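Local atomic coordinates of carbonic anhydrase (Trichomonas vaginalis, PDB entry 6Y04), a protein that probably catalyses the reversible hydration of carbon dioxide to hydrogencarbonate and a proton, as a zinc-dependent carbonic anhydrase of the beta class. Residues A[61-66]-A[99-104]; A[150-153]-A[158-161]; A[164-169]-A[175-180]. One frame throughout, in Å; residues are numbered along the deposited sequence.

Contact 1: residues A[61-66]-A[99-104]. With ZN (zinc ion), chain C.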
loop_
_atom_site.group_PDB
_atom_site.type_symbol
_atom_site.label_atom_id
_atom_site.label_comp_id
_atom_site.label_asym_id
_atom_site.label_seq_id
_atom_site.Cartn_x
_atom_site.Cartn_y
_atom_site.Cartn_z
ATOM N N LYS A 61 1.897 0.231 -0.517
ATOM C CA LYS A 61 1.865 1.546 0.105
ATOM C C LYS A 61 1.205 1.500 1.481
ATOM O O LYS A 61 0.105 0.980 1.637
ATOM C CB LYS A 61 1.063 2.548 -0.729
ATOM C CG LYS A 61 1.574 2.870 -2.127
ATOM C CD LYS A 61 0.865 4.099 -2.640
ATOM C CE LYS A 61 1.067 4.369 -4.109
ATOM N NZ LYS A 61 0.246 5.533 -4.516
ATOM N N ALA A 62 1.868 2.126 2.459
ATOM C CA ALA A 62 1.328 2.355 3.787
ATOM C C ALA A 62 1.854 3.690 4.301
ATOM O O ALA A 62 2.883 4.167 3.833
ATOM C CB ALA A 62 1.724 1.224 4.712
ATOM N N ALA A 63 1.162 4.259 5.292
ATOM C CA ALA A 63 1.599 5.490 5.932
ATOM C C ALA A 63 3.025 5.329 6.448
ATOM O O ALA A 63 3.260 4.593 7.399
ATOM C CB ALA A 63 0.644 5.851 7.045
ATOM N N GLY A 64 3.977 6.003 5.792
ATOM C CA GLY A 64 5.354 6.038 6.255
ATOM C C GLY A 64 6.211 4.890 5.723
ATOM O O GLY A 64 7.394 4.806 6.052
ATOM N N ASN A 65 5.611 4.010 4.908
ATOM C CA ASN A 65 6.319 2.963 4.177
ATOM C C ASN A 65 7.345 2.243 5.062
ATOM O O ASN A 65 8.484 2.017 4.644
ATOM C CB ASN A 65 6.993 3.510 2.912
ATOM C CG ASN A 65 7.869 4.717 3.182
ATOM O OD1 ASN A 65 7.384 5.849 3.196
ATOM N ND2 ASN A 65 9.151 4.486 3.416
ATOM N N GLY A 66 6.927 1.877 6.278
ATOM C CA GLY A 66 7.858 1.381 7.278
ATOM C C GLY A 66 7.753 -0.127 7.479
ATOM O O GLY A 66 6.657 -0.692 7.495
ATOM N N CYS A 99 7.232 13.707 5.378
ATOM C CA CYS A 99 6.320 12.592 5.579
ATOM C C CYS A 99 5.460 12.921 6.799
ATOM O O CYS A 99 5.963 13.516 7.754
ATOM C CB CYS A 99 7.069 11.280 5.809
ATOM S SG CYS A 99 5.992 9.818 5.861
ATOM N N GLY A 100 4.168 12.561 6.751
ATOM C CA GLY A 100 3.202 12.974 7.763
ATOM C C GLY A 100 3.339 12.190 9.070
ATOM O O GLY A 100 2.653 12.464 10.059
ATOM N N MET A 101 4.261 11.224 9.050
ATOM C CA MET A 101 4.411 10.214 10.077
ATOM C C MET A 101 5.476 10.656 11.073
ATOM O O MET A 101 5.533 10.139 12.192
ATOM C CB MET A 101 4.821 8.885 9.438
ATOM C CG MET A 101 3.644 8.129 8.878
ATOM S SD MET A 101 2.580 7.504 10.208
ATOM C CE MET A 101 3.396 5.957 10.601
ATOM N N THR A 102 6.310 11.610 10.637
ATOM C CA THR A 102 7.330 12.240 11.463
ATOM C C THR A 102 6.670 12.930 12.657
ATOM O O THR A 102 7.001 12.625 13.803
ATOM C CB THR A 102 8.176 13.226 10.644
ATOM O OG1 THR A 102 8.384 12.716 9.326
ATOM C CG2 THR A 102 9.514 13.531 11.280
ATOM N N HIS A 103 5.731 13.845 12.365
ATOM C CA HIS A 103 5.045 14.624 13.387
ATOM C C HIS A 103 3.673 14.026 13.708
ATOM O O HIS A 103 2.745 14.748 14.068
ATOM C CB HIS A 103 5.009 16.121 13.026
ATOM C CG HIS A 103 4.546 16.425 11.638
ATOM N ND1 HIS A 103 5.425 16.802 10.640
ATOM C CD2 HIS A 103 3.315 16.427 11.075
ATOM C CE1 HIS A 103 4.759 17.018 9.520
ATOM N NE2 HIS A 103 3.460 16.790 9.761
ATOM N N ALA A 104 3.560 12.702 13.572
ATOM C CA ALA A 104 2.436 11.949 14.102
ATOM C C ALA A 104 2.927 11.146 15.301
ATOM O O ALA A 104 3.996 10.549 15.271
ATOM C CB ALA A 104 1.857 11.050 13.040
HETATM ZN ZN ZN C . 4.436 9.824 4.115
HETATM O O HOH W 1 2.862 10.857 4.782
#

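Contact 2: residues A[150-153]-A[158-161]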
loop_
_atom_site.group_PDB
_atom_site.type_symbol
_atom_site.label_atom_id
_atom_site.label_comp_id
_atom_site.label_asym_id
_atom_site.label_seq_id
_atom_site.Cartn_x
_atom_site.Cartn_y
_atom_site.Cartn_z
ATOM N N CYS A 150 15.337 -4.047 8.189
ATOM C CA CYS A 150 14.373 -4.997 8.731
ATOM C C CYS A 150 13.913 -5.995 7.669
ATOM O O CYS A 150 13.620 -7.142 7.992
ATOM C CB CYS A 150 13.179 -4.309 9.387
ATOM S SG CYS A 150 13.584 -3.590 11.005
ATOM N N VAL A 151 13.845 -5.558 6.410
ATOM C CA VAL A 151 13.524 -6.469 5.326
ATOM C C VAL A 151 14.695 -7.434 5.132
ATOM O O VAL A 151 14.493 -8.640 5.007
ATOM C CB VAL A 151 13.140 -5.726 4.032
ATOM C CG1 VAL A 151 12.799 -6.692 2.904
ATOM C CG2 VAL A 151 11.984 -4.768 4.263
ATOM N N ARG A 152 15.920 -6.890 5.151
ATOM C CA ARG A 152 17.135 -7.676 4.975
ATOM C C ARG A 152 17.208 -8.802 6.008
ATOM O O ARG A 152 17.440 -9.954 5.653
ATOM C CB ARG A 152 18.366 -6.760 4.982
ATOM C CG ARG A 152 19.708 -7.472 4.870
ATOM C CD ARG A 152 19.678 -8.707 3.981
ATOM N NE ARG A 152 19.765 -8.443 2.549
ATOM C CZ ARG A 152 19.062 -9.073 1.612
ATOM N NH1 ARG A 152 18.171 -9.995 1.935
ATOM N NH2 ARG A 152 19.241 -8.755 0.347
ATOM N N GLU A 153 16.987 -8.461 7.283
ATOM C CA GLU A 153 17.179 -9.384 8.393
ATOM C C GLU A 153 15.955 -10.273 8.582
ATOM O O GLU A 153 15.918 -11.068 9.517
ATOM C CB GLU A 153 17.547 -8.624 9.668
ATOM C CG GLU A 153 19.027 -8.286 9.730
ATOM C CD GLU A 153 19.433 -7.106 10.603
ATOM O OE1 GLU A 153 18.705 -6.798 11.576
ATOM O OE2 GLU A 153 20.481 -6.494 10.304
ATOM N N PRO A 158 14.965 -14.132 0.965
ATOM C CA PRO A 158 16.235 -14.711 0.518
ATOM C C PRO A 158 17.344 -13.663 0.499
ATOM O O PRO A 158 17.069 -12.482 0.317
ATOM C CB PRO A 158 15.957 -15.171 -0.921
ATOM C CG PRO A 158 14.456 -15.266 -1.015
ATOM C CD PRO A 158 13.923 -14.210 -0.068
ATOM N N LYS A 159 18.589 -14.119 0.669
ATOM C CA LYS A 159 19.755 -13.250 0.726
ATOM C C LYS A 159 20.097 -12.704 -0.660
ATOM O O LYS A 159 20.782 -11.688 -0.773
ATOM C CB LYS A 159 20.934 -14.000 1.355
ATOM C CG LYS A 159 20.696 -14.467 2.787
ATOM C CD LYS A 159 20.363 -13.331 3.741
ATOM C CE LYS A 159 20.362 -13.730 5.202
ATOM N NZ LYS A 159 20.242 -12.533 6.071
ATOM N N ASN A 160 19.589 -13.370 -1.703
ATOM C CA ASN A 160 19.945 -13.029 -3.068
ATOM C C ASN A 160 18.969 -12.009 -3.658
ATOM O O ASN A 160 19.034 -11.731 -4.854
ATOM C CB ASN A 160 20.068 -14.278 -3.951
ATOM C CG ASN A 160 18.735 -14.931 -4.263
ATOM O OD1 ASN A 160 17.880 -15.061 -3.396
ATOM N ND2 ASN A 160 18.540 -15.346 -5.502
ATOM N N ILE A 161 18.055 -11.474 -2.839
ATOM C CA ILE A 161 17.126 -10.453 -3.303
ATOM C C ILE A 161 17.629 -9.096 -2.805
ATOM O O ILE A 161 17.517 -8.789 -1.619
ATOM C CB ILE A 161 15.682 -10.738 -2.822
ATOM C CG1 ILE A 161 15.133 -12.084 -3.313
ATOM C CG2 ILE A 161 14.743 -9.572 -3.126
ATOM C CD1 ILE A 161 14.769 -12.148 -4.778
#

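Contact 3: residues A[164-169]-A[175-180]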
loop_
_atom_site.group_PDB
_atom_site.type_symbol
_atom_site.label_atom_id
_atom_site.label_comp_id
_atom_site.label_asym_id
_atom_site.label_seq_id
_atom_site.Cartn_x
_atom_site.Cartn_y
_atom_site.Cartn_z
ATOM N N HIS A 164 16.925 -2.046 -1.889
ATOM C CA HIS A 164 17.407 -0.687 -2.085
ATOM C C HIS A 164 16.571 0.298 -1.272
ATOM O O HIS A 164 15.423 0.032 -0.935
ATOM C CB HIS A 164 17.383 -0.297 -3.571
ATOM C CG HIS A 164 17.833 -1.375 -4.492
ATOM N ND1 HIS A 164 19.157 -1.600 -4.761
ATOM C CD2 HIS A 164 17.139 -2.286 -5.206
ATOM C CE1 HIS A 164 19.265 -2.609 -5.603
ATOM N NE2 HIS A 164 18.040 -3.052 -5.888
ATOM N N GLY A 165 17.174 1.453 -0.992
ATOM C CA GLY A 165 16.496 2.531 -0.300
ATOM C C GLY A 165 16.559 3.813 -1.115
ATOM O O GLY A 165 17.635 4.219 -1.535
ATOM N N LEU A 166 15.386 4.414 -1.339
ATOM C CA LEU A 166 15.279 5.641 -2.109
ATOM C C LEU A 166 14.518 6.682 -1.297
ATOM O O LEU A 166 13.715 6.351 -0.425
ATOM C CB LEU A 166 14.547 5.360 -3.424
ATOM C CG LEU A 166 15.153 4.270 -4.308
ATOM C CD1 LEU A 166 14.328 4.086 -5.571
ATOM C CD2 LEU A 166 16.599 4.577 -4.665
ATOM N N LEU A 167 14.771 7.944 -1.641
ATOM C CA LEU A 167 14.033 9.066 -1.098
ATOM C C LEU A 167 13.502 9.886 -2.269
ATOM O O LEU A 167 14.249 10.221 -3.190
ATOM C CB LEU A 167 14.968 9.875 -0.192
ATOM C CG LEU A 167 14.417 11.209 0.318
ATOM C CD1 LEU A 167 13.541 11.006 1.546
ATOM C CD2 LEU A 167 15.554 12.173 0.641
ATOM N N ILE A 168 12.189 10.153 -2.242
ATOM C CA ILE A 168 11.568 11.008 -3.237
ATOM C C ILE A 168 11.086 12.281 -2.545
ATOM O O ILE A 168 10.640 12.247 -1.398
ATOM C CB ILE A 168 10.443 10.282 -4.016
ATOM C CG1 ILE A 168 9.875 11.150 -5.142
ATOM C CG2 ILE A 168 9.347 9.772 -3.091
ATOM C CD1 ILE A 168 8.967 10.426 -6.108
ATOM N N HIS A 169 11.204 13.402 -3.266
ATOM C CA HIS A 169 10.637 14.663 -2.823
ATOM C C HIS A 169 9.206 14.790 -3.338
ATOM O O HIS A 169 8.964 14.752 -4.544
ATOM C CB HIS A 169 11.520 15.845 -3.242
ATOM C CG HIS A 169 11.110 17.106 -2.556
ATOM N ND1 HIS A 169 9.876 17.704 -2.781
ATOM C CD2 HIS A 169 11.735 17.866 -1.631
ATOM C CE1 HIS A 169 9.762 18.776 -2.026
ATOM N NE2 HIS A 169 10.893 18.900 -1.322
ATOM N N VAL A 175 14.345 12.012 -6.963
ATOM C CA VAL A 175 14.652 10.780 -6.254
ATOM C C VAL A 175 16.156 10.746 -5.986
ATOM O O VAL A 175 16.956 11.019 -6.879
ATOM C CB VAL A 175 14.186 9.543 -7.051
ATOM C CG1 VAL A 175 14.534 8.234 -6.350
ATOM C CG2 VAL A 175 12.700 9.598 -7.383
ATOM N N THR A 176 16.531 10.447 -4.739
ATOM C CA THR A 176 17.933 10.274 -4.396
ATOM C C THR A 176 18.129 8.888 -3.776
ATOM O O THR A 176 17.358 8.482 -2.912
ATOM C CB THR A 176 18.475 11.429 -3.533
ATOM O OG1 THR A 176 18.718 10.986 -2.197
ATOM C CG2 THR A 176 17.605 12.666 -3.508
ATOM N N THR A 177 19.178 8.184 -4.218
ATOM C CA THR A 177 19.549 6.876 -3.705
ATOM C C THR A 177 20.070 7.017 -2.278
ATOM O O THR A 177 20.899 7.876 -1.996
ATOM C CB THR A 177 20.571 6.220 -4.643
ATOM O OG1 THR A 177 19.929 6.130 -5.914
ATOM C CG2 THR A 177 21.024 4.843 -4.216
ATOM N N ILE A 178 19.565 6.170 -1.380
ATOM C CA ILE A 178 20.017 6.159 0.003
ATOM C C ILE A 178 20.841 4.895 0.243
ATOM O O ILE A 178 21.972 4.982 0.716
ATOM C CB ILE A 178 18.825 6.280 0.971
ATOM C CG1 ILE A 178 17.933 7.484 0.647
ATOM C CG2 ILE A 178 19.297 6.294 2.418
ATOM C CD1 ILE A 178 18.616 8.839 0.749
ATOM N N ILE A 179 20.276 3.730 -0.111
ATOM C CA ILE A 179 21.002 2.471 -0.011
ATOM C C ILE A 179 20.960 1.739 -1.349
ATOM O O ILE A 179 19.893 1.566 -1.928
ATOM C CB ILE A 179 20.472 1.599 1.147
ATOM C CG1 ILE A 179 20.767 2.240 2.504
ATOM C CG2 ILE A 179 21.040 0.190 1.086
ATOM C CD1 ILE A 179 20.085 1.557 3.675
ATOM N N ASN A 180 22.135 1.312 -1.825
ATOM C CA ASN A 180 22.257 0.428 -2.977
ATOM C C ASN A 180 22.431 -1.000 -2.460
ATOM O O ASN A 180 23.384 -1.279 -1.738
ATOM C CB ASN A 180 23.427 0.856 -3.869
ATOM C CG ASN A 180 23.695 -0.060 -5.050
ATOM O OD1 ASN A 180 23.595 -1.285 -4.947
ATOM N ND2 ASN A 180 24.040 0.528 -6.182
#

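Contact 1: residues A[61-66]-A[99-104]
Cys-99 and Met-101 meet the backbone of Ala-63 and Gly-64 beside the catalytic metal. Cys-99 SG binds the zinc ion at 2.3 Å and lies 3.9 Å from Gly-64 CA. The sulfur touches this glycine from about a right angle to its bond with the zinc. Its SG is anti to the backbone N (chi1 -173°), which turns the sulfur to the metal and the glycine. Cys-37 and His-96 complete the protein ligands of the zinc. A water is the fourth ligand, at 2.0 Å from the metal. Gly-100 N donates to this water at 2.9 Å.

Met-101 approaches the loop 61-66 with three atoms. Met-101 CG packs directly on the Gly-64 backbone, 3.8 Å from Gly-64 N. Met-101 SD packs on the methyl of Ala-63, at 4.1 Å from Ala-63 CB. Met-101 CE ends 3.5 Å from Ala-63 O. The chain of Met-101 is bent at chi2 (-70°) and again at chi3 (-85°), and this folds it along the main chain of 63-64.

No hydrogen bond joins the two segments. Each is shaped by its own turn. Ala-62 to Asn-65 form a type II turn, closed by Asn-65 N to Ala-62 O at 2.9 Å. Cys-99 to Thr-102 form a type I turn, in which Thr-102 OG1 also donates to Cys-99 O, from above the carbonyl plane. Met-101 also packs on Val-81 of the second subunit, so the site lies close to the dimer interface.

A water on a Cys-His-Cys zinc is consistent with the open form known from beta-class enzymes, and the metal would be expected to polarise it toward hydroxide.

Contact 2: residues A[150-153]-A[158-161]
The guanidinium of Arg-152 reaches across to the turn 158-161 and meets three of its carbonyl oxygens. Two lie at its edge and one over a face. Arg-152 NH1 donates to Pro-158 O at 3.2 Å, with an angle of 145° at the hydrogen. Arg-152 NH2 donates to Ile-161 O at 2.6 Å, with a similarly bent angle of 137°. Neither bond lies flat. Both oxygens sit somewhat out of the guanidinium plane, and NH2 stands above the carbonyl plane of Ile-161. The third oxygen, Lys-159 O, lies over the face, 3.5 Å from Arg-152 NH2. Its angle is too poor for a hydrogen bond.

The side chain of Arg-152 starts with CG anti to the backbone N. It then bends at chi2 and at chi3 (81°), which swings the flat end from the helix to the turn. Lys-159 runs the other way. Its aliphatic part passes the guanidinium, with Lys-159 CD 4.4 Å from Arg-152 NH1. Lys-159 NZ comes within 3.8 Å of Arg-152 O, near the end of the helix. The two positive groups stay apart, with Lys-159 NZ 5.3 Å from Arg-152 NH1.

Pro-158 and Ile-161 turn their side chains to other parts of the fold. Pro-158 packs on Tyr-84, and Ile-161 on Ile-83 and Ile-91. Pro-158 also touches Ser-116 of the second subunit.

The turn is type I, and the bond from Ile-161 N to Pro-158 O that closes it is weak. Arg-152 binds the carbonyls of its first and last residues, so one side chain bridges the turn. It ties the C-terminal turn of helix 140-152 to the entry of strand 163-168, which runs parallel to strand 90-96: a helix-to-strand link of the alpha/beta fold.

Contact 3: residues A[164-169]-A[175-180]
A beta hairpin with a classic bulge joins strand 163-168 to strand 175-179, which lies at the edge of the sheet within this chain. At the bulge, Ile-178 and Ile-179 both face Gly-165. Gly-165 O accepts from Ile-178 N at 2.7 Å and from Ile-179 N at 3.0 Å, both from the same face of its plane. Gly-165 N donates to Ile-179 O at 2.9 Å. Nearer the hairpin loop, Leu-167 and Thr-176 form a regular hydrogen-bonded pair, with Thr-176 N 2.8 Å from Leu-167 O.

Val-175 touches Ile-168 and Leu-166, which share its face of the sheet, with one methyl each. Val-175 CG2 lies 3.9 Å from Ile-168 CG1, and Val-175 CG1 is 4.1 Å from Leu-166 CB. The bulge turns Ile-178 toward strand 163-168, where Ile-178 CG1 packs 3.9 Å from Leu-167 CB. With CG1 anti to the carbonyl carbon (chi1 -53°), this branch lies along Leu-167.

Ile-168 also packs on the zinc ligand His-96. Val-175 N donates to Asn-11 OD1 of the second subunit.

One carbonyl serves both bulge amides, so the shift of one residue in register is absorbed at Gly-165.

After helix 3-17, strand 32-36 and helix 46-49, the chain runs through strand 57-61 into the loop 61-66. Contact 1 closes when the loop after strand 90-96 returns to it, with helix 74-85 and that strand in between. Contact 2 closes a short loop after helix 140-152. Contact 3 follows almost at once and closes the hairpin of the last two strands. The three lie in series, and none nests in or crosses another. Contact 1 joins loops at the zinc site, contact 2 ties a helix to the turn before strand 163-168, and contact 3 adds strand 175-179 to the sheet. All three reach the second subunit, contact 2 through Pro-158 alone.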